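Local coordinates for alpha-galactosidase (Thermus thermophilus, PDB 6LCJ), which probably hydrolyses terminal alpha-galactosidic bonds, releasing galactose, as a hexameric, thermostable glycosidase of family GH36, at residues Asp100-Arg114 and Tyr126-Glu140. Residues are numbered along the deposited sequence; the frame is centred on the assembly and turned at random.
Sequences DGRALLLGALDLGAR and YAGKGGAWFLAYGPE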
ATOM      1  N   ASP E 100      38.458  18.564 -17.097  1.00 65.82           N
ATOM      2  CA  ASP E 100      39.877  18.546 -17.426  1.00 62.02           C
ATOM      3  C   ASP E 100      40.679  17.527 -16.620  1.00 67.48           C
ATOM      4  O   ASP E 100      41.913  17.530 -16.702  1.00 61.96           O
ATOM      5  CB  ASP E 100      40.464  19.934 -17.204  1.00 65.04           C
ATOM      6  CG  ASP E 100      40.031  20.533 -15.880  1.00 69.73           C
ATOM      7  OD1 ASP E 100      38.845  20.358 -15.511  1.00 67.62           O
ATOM      8  OD2 ASP E 100      40.877  21.169 -15.204  1.00 66.59           O
ATOM      9  N   GLY E 101      40.020  16.669 -15.842  1.00 67.76           N
ATOM     10  CA  GLY E 101      40.734  15.738 -14.989  1.00 62.31           C
ATOM     11  C   GLY E 101      41.325  16.331 -13.724  1.00 64.68           C
ATOM     12  O   GLY E 101      42.115  15.655 -13.046  1.00 61.81           O
ATOM     13  N   ARG E 102      40.994  17.573 -13.390  1.00 55.67           N
ATOM     14  CA  ARG E 102      41.367  18.111 -12.095  1.00 51.65           C
ATOM     15  C   ARG E 102      40.237  17.872 -11.099  1.00 50.14           C
ATOM     16  O   ARG E 102      39.059  17.800 -11.466  1.00 50.08           O
ATOM     17  CB  ARG E 102      41.715  19.594 -12.207  1.00 49.81           C
ATOM     18  CG  ARG E 102      42.950  19.819 -13.083  1.00 54.38           C
ATOM     19  CD  ARG E 102      43.602  21.171 -12.864  1.00 48.99           C
ATOM     20  NE  ARG E 102      42.732  22.263 -13.286  1.00 59.21           N
ATOM     21  CZ  ARG E 102      42.734  23.468 -12.721  1.00 66.94           C
ATOM     22  NH1 ARG E 102      43.575  23.728 -11.716  1.00 57.17           N
ATOM     23  NH2 ARG E 102      41.902  24.411 -13.160  1.00 58.28           N
ATOM     24  N   ALA E 103      40.611  17.714  -9.832  1.00 43.76           N
ATOM     25  CA  ALA E 103      39.667  17.352  -8.784  1.00 41.08           C
ATOM     26  C   ALA E 103      39.545  18.467  -7.751  1.00 36.80           C
ATOM     27  O   ALA E 103      40.541  19.070  -7.344  1.00 35.76           O
ATOM     28  CB  ALA E 103      40.090  16.055  -8.101  1.00 34.27           C
ATOM     29  N   LEU E 104      38.314  18.746  -7.342  1.00 37.61           N
ATOM     30  CA  LEU E 104      38.052  19.581  -6.178  1.00 37.91           C
ATOM     31  C   LEU E 104      37.852  18.639  -4.995  1.00 32.28           C
ATOM     32  O   LEU E 104      36.886  17.872  -4.968  1.00 34.41           O
ATOM     33  CB  LEU E 104      36.828  20.468  -6.405  1.00 38.43           C
ATOM     34  CG  LEU E 104      36.440  21.389  -5.249  1.00 39.42           C
ATOM     35  CD1 LEU E 104      37.429  22.536  -5.144  1.00 35.34           C
ATOM     36  CD2 LEU E 104      35.029  21.898  -5.441  1.00 38.11           C
ATOM     37  N   LEU E 105      38.763  18.691  -4.030  1.00 29.18           N
ATOM     38  CA  LEU E 105      38.787  17.768  -2.903  1.00 31.74           C
ATOM     39  C   LEU E 105      38.385  18.478  -1.622  1.00 28.71           C
ATOM     40  O   LEU E 105      38.891  19.562  -1.322  1.00 31.49           O
ATOM     41  CB  LEU E 105      40.178  17.149  -2.726  1.00 31.66           C
ATOM     42  CG  LEU E 105      40.389  16.098  -1.636  1.00 29.13           C
ATOM     43  CD1 LEU E 105      41.452  15.083  -2.047  1.00 27.18           C
ATOM     44  CD2 LEU E 105      40.757  16.740  -0.286  1.00 31.63           C
ATOM     45  N   LEU E 106      37.498  17.842  -0.861  1.00 29.72           N
ATOM     46  CA  LEU E 106      37.115  18.273   0.477  1.00 28.63           C
ATOM     47  C   LEU E 106      37.302  17.085   1.410  1.00 27.98           C
ATOM     48  O   LEU E 106      36.593  16.082   1.284  1.00 27.93           O
ATOM     49  CB  LEU E 106      35.667  18.762   0.499  1.00 29.49           C
ATOM     50  CG  LEU E 106      35.139  19.129   1.884  1.00 31.36           C
ATOM     51  CD1 LEU E 106      35.689  20.503   2.297  1.00 25.81           C
ATOM     52  CD2 LEU E 106      33.609  19.073   1.940  1.00 27.93           C
ATOM     53  N   GLY E 107      38.239  17.198   2.353  1.00 27.74           N
ATOM     54  CA  GLY E 107      38.541  16.099   3.252  1.00 27.45           C
ATOM     55  C   GLY E 107      38.624  16.463   4.723  1.00 28.60           C
ATOM     56  O   GLY E 107      39.266  17.445   5.096  1.00 31.97           O
ATOM     57  N   ALA E 108      37.992  15.667   5.577  1.00 26.22           N
ATOM     58  CA  ALA E 108      38.034  15.922   7.008  1.00 28.29           C
ATOM     59  C   ALA E 108      39.430  15.694   7.584  1.00 33.88           C
ATOM     60  O   ALA E 108      40.135  14.751   7.215  1.00 32.95           O
ATOM     61  CB  ALA E 108      37.040  15.025   7.728  1.00 29.70           C
ATOM     62  N   LEU E 109      39.821  16.562   8.508  1.00 32.22           N
ATOM     63  CA  LEU E 109      41.055  16.404   9.259  1.00 30.66           C
ATOM     64  C   LEU E 109      40.824  15.840  10.657  1.00 32.98           C
ATOM     65  O   LEU E 109      41.796  15.604  11.373  1.00 34.20           O
ATOM     66  CB  LEU E 109      41.792  17.747   9.347  1.00 28.60           C
ATOM     67  CG  LEU E 109      42.264  18.257   7.982  1.00 33.53           C
ATOM     68  CD1 LEU E 109      43.042  19.550   8.108  1.00 36.69           C
ATOM     69  CD2 LEU E 109      43.102  17.201   7.277  1.00 34.72           C
ATOM     70  N   ASP E 110      39.565  15.619  11.056  1.00 30.67           N
ATOM     71  CA  ASP E 110      39.184  15.011  12.325  1.00 31.93           C
ATOM     72  C   ASP E 110      38.239  13.832  12.080  1.00 31.97           C
ATOM     73  O   ASP E 110      37.816  13.560  10.951  1.00 32.07           O
ATOM     74  CB  ASP E 110      38.505  16.031  13.256  1.00 35.67           C
ATOM     75  CG  ASP E 110      39.414  17.190  13.626  1.00 47.64           C
ATOM     76  OD1 ASP E 110      40.473  16.956  14.259  1.00 55.97           O
ATOM     77  OD2 ASP E 110      39.065  18.346  13.295  1.00 50.47           O
ATOM     78  N   LEU E 111      37.860  13.177  13.174  1.00 28.50           N
ATOM     79  CA  LEU E 111      37.003  11.997  13.162  1.00 32.55           C
ATOM     80  C   LEU E 111      35.540  12.337  12.902  1.00 33.14           C
ATOM     81  O   LEU E 111      35.049  13.405  13.276  1.00 36.08           O
ATOM     82  CB  LEU E 111      37.068  11.280  14.513  1.00 29.91           C
ATOM     83  CG  LEU E 111      38.391  10.716  14.994  1.00 34.50           C
ATOM     84  CD1 LEU E 111      38.365  10.550  16.512  1.00 32.15           C
ATOM     85  CD2 LEU E 111      38.663   9.389  14.303  1.00 35.21           C
ATOM     86  N   GLY E 112      34.828  11.385  12.306  1.00 32.28           N
ATOM     87  CA  GLY E 112      33.379  11.398  12.342  1.00 30.14           C
ATOM     88  C   GLY E 112      32.699  12.229  11.281  1.00 30.83           C
ATOM     89  O   GLY E 112      31.582  12.695  11.505  1.00 31.34           O
ATOM     90  N   ALA E 113      33.333  12.422  10.125  1.00 29.22           N
ATOM     91  CA  ALA E 113      32.792  13.259   9.068  1.00 28.05           C
ATOM     92  C   ALA E 113      32.298  12.429   7.883  1.00 29.94           C
ATOM     93  O   ALA E 113      32.796  11.332   7.605  1.00 25.76           O
ATOM     94  CB  ALA E 113      33.838  14.266   8.593  1.00 24.52           C
ATOM     95  N   ARG E 114      31.297  12.968   7.192  1.00 30.47           N
ATOM     96  CA  ARG E 114      30.821  12.441   5.925  1.00 26.34           C
ATOM     97  C   ARG E 114      30.788  13.577   4.911  1.00 30.29           C
ATOM     98  O   ARG E 114      30.762  14.752   5.277  1.00 32.24           O
ATOM     99  CB  ARG E 114      29.443  11.817   6.067  1.00 23.17           C
ATOM    100  CG  ARG E 114      29.382  10.644   7.021  1.00 25.43           C
ATOM    101  CD  ARG E 114      27.976  10.153   7.054  1.00 26.81           C
ATOM    102  NE  ARG E 114      27.721   9.051   7.967  1.00 29.17           N
ATOM    103  CZ  ARG E 114      27.134   9.179   9.154  1.00 31.55           C
ATOM    104  NH1 ARG E 114      26.774  10.379   9.610  1.00 31.87           N
ATOM    105  NH2 ARG E 114      26.924   8.104   9.893  1.00 30.00           N
ATOM    106  N   TYR E 126      30.211  16.964   9.860  1.00 32.91           N
ATOM    107  CA  TYR E 126      30.667  16.193  11.005  1.00 33.87           C
ATOM    108  C   TYR E 126      29.463  15.657  11.769  1.00 34.41           C
ATOM    109  O   TYR E 126      28.474  16.361  11.962  1.00 39.50           O
ATOM    110  CB  TYR E 126      31.541  17.055  11.920  1.00 37.22           C
ATOM    111  CG  TYR E 126      33.014  17.088  11.532  1.00 34.69           C
ATOM    112  CD1 TYR E 126      33.870  16.036  11.847  1.00 31.75           C
ATOM    113  CD2 TYR E 126      33.546  18.177  10.857  1.00 32.31           C
ATOM    114  CE1 TYR E 126      35.222  16.066  11.481  1.00 28.73           C
ATOM    115  CE2 TYR E 126      34.885  18.216  10.494  1.00 32.31           C
ATOM    116  CZ  TYR E 126      35.714  17.163  10.807  1.00 31.56           C
ATOM    117  OH  TYR E 126      37.034  17.227  10.448  1.00 31.08           O
ATOM    118  N   ALA E 127      29.542  14.395  12.187  1.00 37.63           N
ATOM    119  CA  ALA E 127      28.415  13.777  12.883  1.00 44.63           C
ATOM    120  C   ALA E 127      28.345  14.227  14.342  1.00 51.86           C
ATOM    121  O   ALA E 127      27.285  14.650  14.824  1.00 48.97           O
ATOM    122  CB  ALA E 127      28.514  12.253  12.792  1.00 37.31           C
ATOM    123  N   GLY E 128      29.458  14.139  15.062  1.00 47.12           N
ATOM    124  CA  GLY E 128      29.507  14.663  16.409  1.00 52.15           C
ATOM    125  C   GLY E 128      29.987  16.102  16.467  1.00 54.68           C
ATOM    126  O   GLY E 128      29.399  16.992  15.844  1.00 57.68           O
ATOM    127  N   LYS E 129      31.053  16.348  17.219  1.00 58.12           N
ATOM    128  CA  LYS E 129      31.555  17.709  17.322  1.00 63.50           C
ATOM    129  C   LYS E 129      32.281  18.097  16.041  1.00 61.79           C
ATOM    130  O   LYS E 129      32.850  17.243  15.345  1.00 56.23           O
ATOM    131  CB  LYS E 129      32.479  17.854  18.533  1.00 61.37           C
ATOM    132  CG  LYS E 129      33.438  16.693  18.744  1.00 63.52           C
ATOM    133  CD  LYS E 129      34.678  17.128  19.533  1.00 65.49           C
ATOM    134  CE  LYS E 129      35.908  16.316  19.126  1.00 69.79           C
ATOM    135  NZ  LYS E 129      37.186  16.822  19.716  1.00 70.82           N
ATOM    136  N   GLY E 130      32.248  19.403  15.735  1.00 58.72           N
ATOM    137  CA  GLY E 130      32.822  19.983  14.525  1.00 38.80           C
ATOM    138  C   GLY E 130      34.278  19.648  14.270  1.00 42.34           C
ATOM    139  O   GLY E 130      34.850  18.767  14.922  1.00 52.92           O
ATOM    140  N   GLY E 131      34.901  20.333  13.323  1.00 39.34           N
ATOM    141  CA  GLY E 131      36.290  20.043  13.045  1.00 35.05           C
ATOM    142  C   GLY E 131      36.772  20.795  11.827  1.00 39.92           C
ATOM    143  O   GLY E 131      36.069  21.643  11.265  1.00 39.05           O
ATOM    144  N   ALA E 132      37.997  20.461  11.435  1.00 35.49           N
ATOM    145  CA  ALA E 132      38.688  21.116  10.341  1.00 39.02           C
ATOM    146  C   ALA E 132      38.545  20.303   9.061  1.00 39.35           C
ATOM    147  O   ALA E 132      38.121  19.142   9.069  1.00 34.38           O
ATOM    148  CB  ALA E 132      40.171  21.314  10.676  1.00 41.28           C
ATOM    149  N   TRP E 133      38.950  20.930   7.955  1.00 34.25           N
ATOM    150  CA  TRP E 133      38.796  20.375   6.624  1.00 32.46           C
ATOM    151  C   TRP E 133      39.972  20.811   5.778  1.00 32.87           C
ATOM    152  O   TRP E 133      40.487  21.916   5.936  1.00 35.72           O
ATOM    153  CB  TRP E 133      37.518  20.851   5.928  1.00 30.92           C
ATOM    154  CG  TRP E 133      36.264  20.517   6.632  1.00 33.29           C
ATOM    155  CD1 TRP E 133      35.646  21.261   7.594  1.00 31.61           C
ATOM    156  CD2 TRP E 133      35.448  19.354   6.428  1.00 28.40           C
ATOM    157  NE1 TRP E 133      34.498  20.631   8.001  1.00 35.38           N
ATOM    158  CE2 TRP E 133      34.354  19.459   7.299  1.00 30.94           C
ATOM    159  CE3 TRP E 133      35.541  18.239   5.593  1.00 31.68           C
ATOM    160  CZ2 TRP E 133      33.350  18.486   7.362  1.00 29.81           C
ATOM    161  CZ3 TRP E 133      34.544  17.269   5.663  1.00 30.52           C
ATOM    162  CH2 TRP E 133      33.471  17.400   6.545  1.00 28.46           C
ATOM    163  N   PHE E 134      40.377  19.941   4.866  1.00 31.69           N
ATOM    164  CA  PHE E 134      41.321  20.296   3.826  1.00 33.22           C
ATOM    165  C   PHE E 134      40.525  20.497   2.553  1.00 35.24           C
ATOM    166  O   PHE E 134      39.669  19.669   2.225  1.00 35.26           O
ATOM    167  CB  PHE E 134      42.382  19.215   3.630  1.00 31.26           C
ATOM    168  CG  PHE E 134      43.397  19.567   2.589  1.00 33.13           C
ATOM    169  CD1 PHE E 134      44.157  20.719   2.718  1.00 34.39           C
ATOM    170  CD2 PHE E 134      43.577  18.770   1.477  1.00 32.96           C
ATOM    171  CE1 PHE E 134      45.089  21.068   1.763  1.00 34.95           C
ATOM    172  CE2 PHE E 134      44.500  19.111   0.506  1.00 37.00           C
ATOM    173  CZ  PHE E 134      45.267  20.269   0.655  1.00 38.49           C
ATOM    174  N   LEU E 135      40.774  21.607   1.862  1.00 32.59           N
ATOM    175  CA  LEU E 135      40.116  21.875   0.591  1.00 34.29           C
ATOM    176  C   LEU E 135      41.174  22.244  -0.429  1.00 34.09           C
ATOM    177  O   LEU E 135      42.040  23.078  -0.156  1.00 36.40           O
ATOM    178  CB  LEU E 135      39.075  22.991   0.711  1.00 36.64           C
ATOM    179  CG  LEU E 135      38.597  23.615  -0.602  1.00 33.65           C
ATOM    180  CD1 LEU E 135      37.641  22.686  -1.313  1.00 30.75           C
ATOM    181  CD2 LEU E 135      37.975  24.977  -0.369  1.00 27.67           C
ATOM    182  N   ALA E 136      41.104  21.622  -1.596  1.00 34.00           N
ATOM    183  CA  ALA E 136      42.135  21.787  -2.599  1.00 36.97           C
ATOM    184  C   ALA E 136      41.519  21.602  -3.979  1.00 43.05           C
ATOM    185  O   ALA E 136      40.490  20.940  -4.136  1.00 38.33           O
ATOM    186  CB  ALA E 136      43.279  20.797  -2.370  1.00 36.66           C
ATOM    187  N   TYR E 137      42.154  22.216  -4.974  1.00 42.85           N
ATOM    188  CA  TYR E 137      41.743  22.091  -6.363  1.00 41.55           C
ATOM    189  C   TYR E 137      42.999  21.996  -7.209  1.00 40.37           C
ATOM    190  O   TYR E 137      43.918  22.803  -7.048  1.00 44.75           O
ATOM    191  CB  TYR E 137      40.892  23.283  -6.808  1.00 44.63           C
ATOM    192  CG  TYR E 137      40.409  23.172  -8.227  1.00 41.93           C
ATOM    193  CD1 TYR E 137      39.890  21.979  -8.711  1.00 38.97           C
ATOM    194  CD2 TYR E 137      40.467  24.262  -9.086  1.00 53.46           C
ATOM    195  CE1 TYR E 137      39.442  21.869 -10.012  1.00 47.74           C
ATOM    196  CE2 TYR E 137      40.013  24.165 -10.398  1.00 53.89           C
ATOM    197  CZ  TYR E 137      39.504  22.966 -10.855  1.00 53.33           C
ATOM    198  OH  TYR E 137      39.053  22.868 -12.154  1.00 57.19           O
ATOM    199  N   GLY E 138      43.053  21.007  -8.086  1.00 36.49           N
ATOM    200  CA  GLY E 138      44.252  20.757  -8.838  1.00 36.28           C
ATOM    201  C   GLY E 138      44.226  19.387  -9.460  1.00 42.53           C
ATOM    202  O   GLY E 138      43.193  18.706  -9.463  1.00 43.14           O
ATOM    203  N   PRO E 139      45.363  18.963 -10.018  1.00 43.10           N
ATOM    204  CA  PRO E 139      45.464  17.604 -10.560  1.00 44.33           C
ATOM    205  C   PRO E 139      45.095  16.574  -9.502  1.00 41.95           C
ATOM    206  O   PRO E 139      45.431  16.720  -8.325  1.00 39.77           O
ATOM    207  CB  PRO E 139      46.936  17.493 -10.979  1.00 34.12           C
ATOM    208  CG  PRO E 139      47.383  18.886 -11.168  1.00 33.97           C
ATOM    209  CD  PRO E 139      46.611  19.724 -10.194  1.00 39.84           C
ATOM    210  N   GLU E 140      44.388  15.533  -9.946  1.00 43.24           N
ATOM    211  CA  GLU E 140      43.850  14.512  -9.052  1.00 39.78           C
ATOM    212  C   GLU E 140      44.904  13.991  -8.078  1.00 44.90           C
ATOM    213  O   GLU E 140      44.694  13.983  -6.862  1.00 44.14           O
ATOM    214  CB  GLU E 140      43.287  13.370  -9.896  1.00 41.27           C
ATOM    215  CG  GLU E 140      42.195  12.565  -9.245  1.00 46.51           C
ATOM    216  CD  GLU E 140      41.539  11.605 -10.227  1.00 49.86           C
ATOM    217  OE1 GLU E 140      40.703  12.059 -11.047  1.00 47.24           O
ATOM    218  OE2 GLU E 140      41.879  10.398 -10.190  1.00 48.11           O
TER
HETATM  219  O   HOH W   1      32.428  14.125  14.362  1.00 46.26           O
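L105 exchanges two backbone N-H···O=C bonds with A136, and G107 two with F134, pairing strands 102-108 and 132-137 as antiparallel neighbours whose axes approach to 4.5 Å. The straightest of these four runs from F134 N to G107 O (2.7 Å).

Polar side chains secure the loop end. The Y126 hydroxyl donates to A132 O (2.6 Å) in the carbonyl plane and accepts from D110 N (3.1 Å), while L109 N reaches A132 O from above that plane. D110 OD2 takes A132 N nearly head-on (3.0 Å).

Apolar packing fills the face lined by L104, L106, L135 and W133. A113 CB sits over the Y126 ring in a CH-pi contact, and L106 CG touches W133 CE3 (3.8 Å).

At the far end, the R102 chain bends at chi3 (-66°), bringing one guanidinium face over Y137 CE2 with the two planes 42° apart, while NE bridges to D100 OD2 (2.9 Å) and NH1 bonds G9 O. An alanine here would remove the guanidinium beside Y137 and is likely to leave D100 without its charge mate.

The chemistry implies adjacent strands of one sheet, their apolar face packed on V34 and V36 of a second sheet, with polar side-chain bonds at either end.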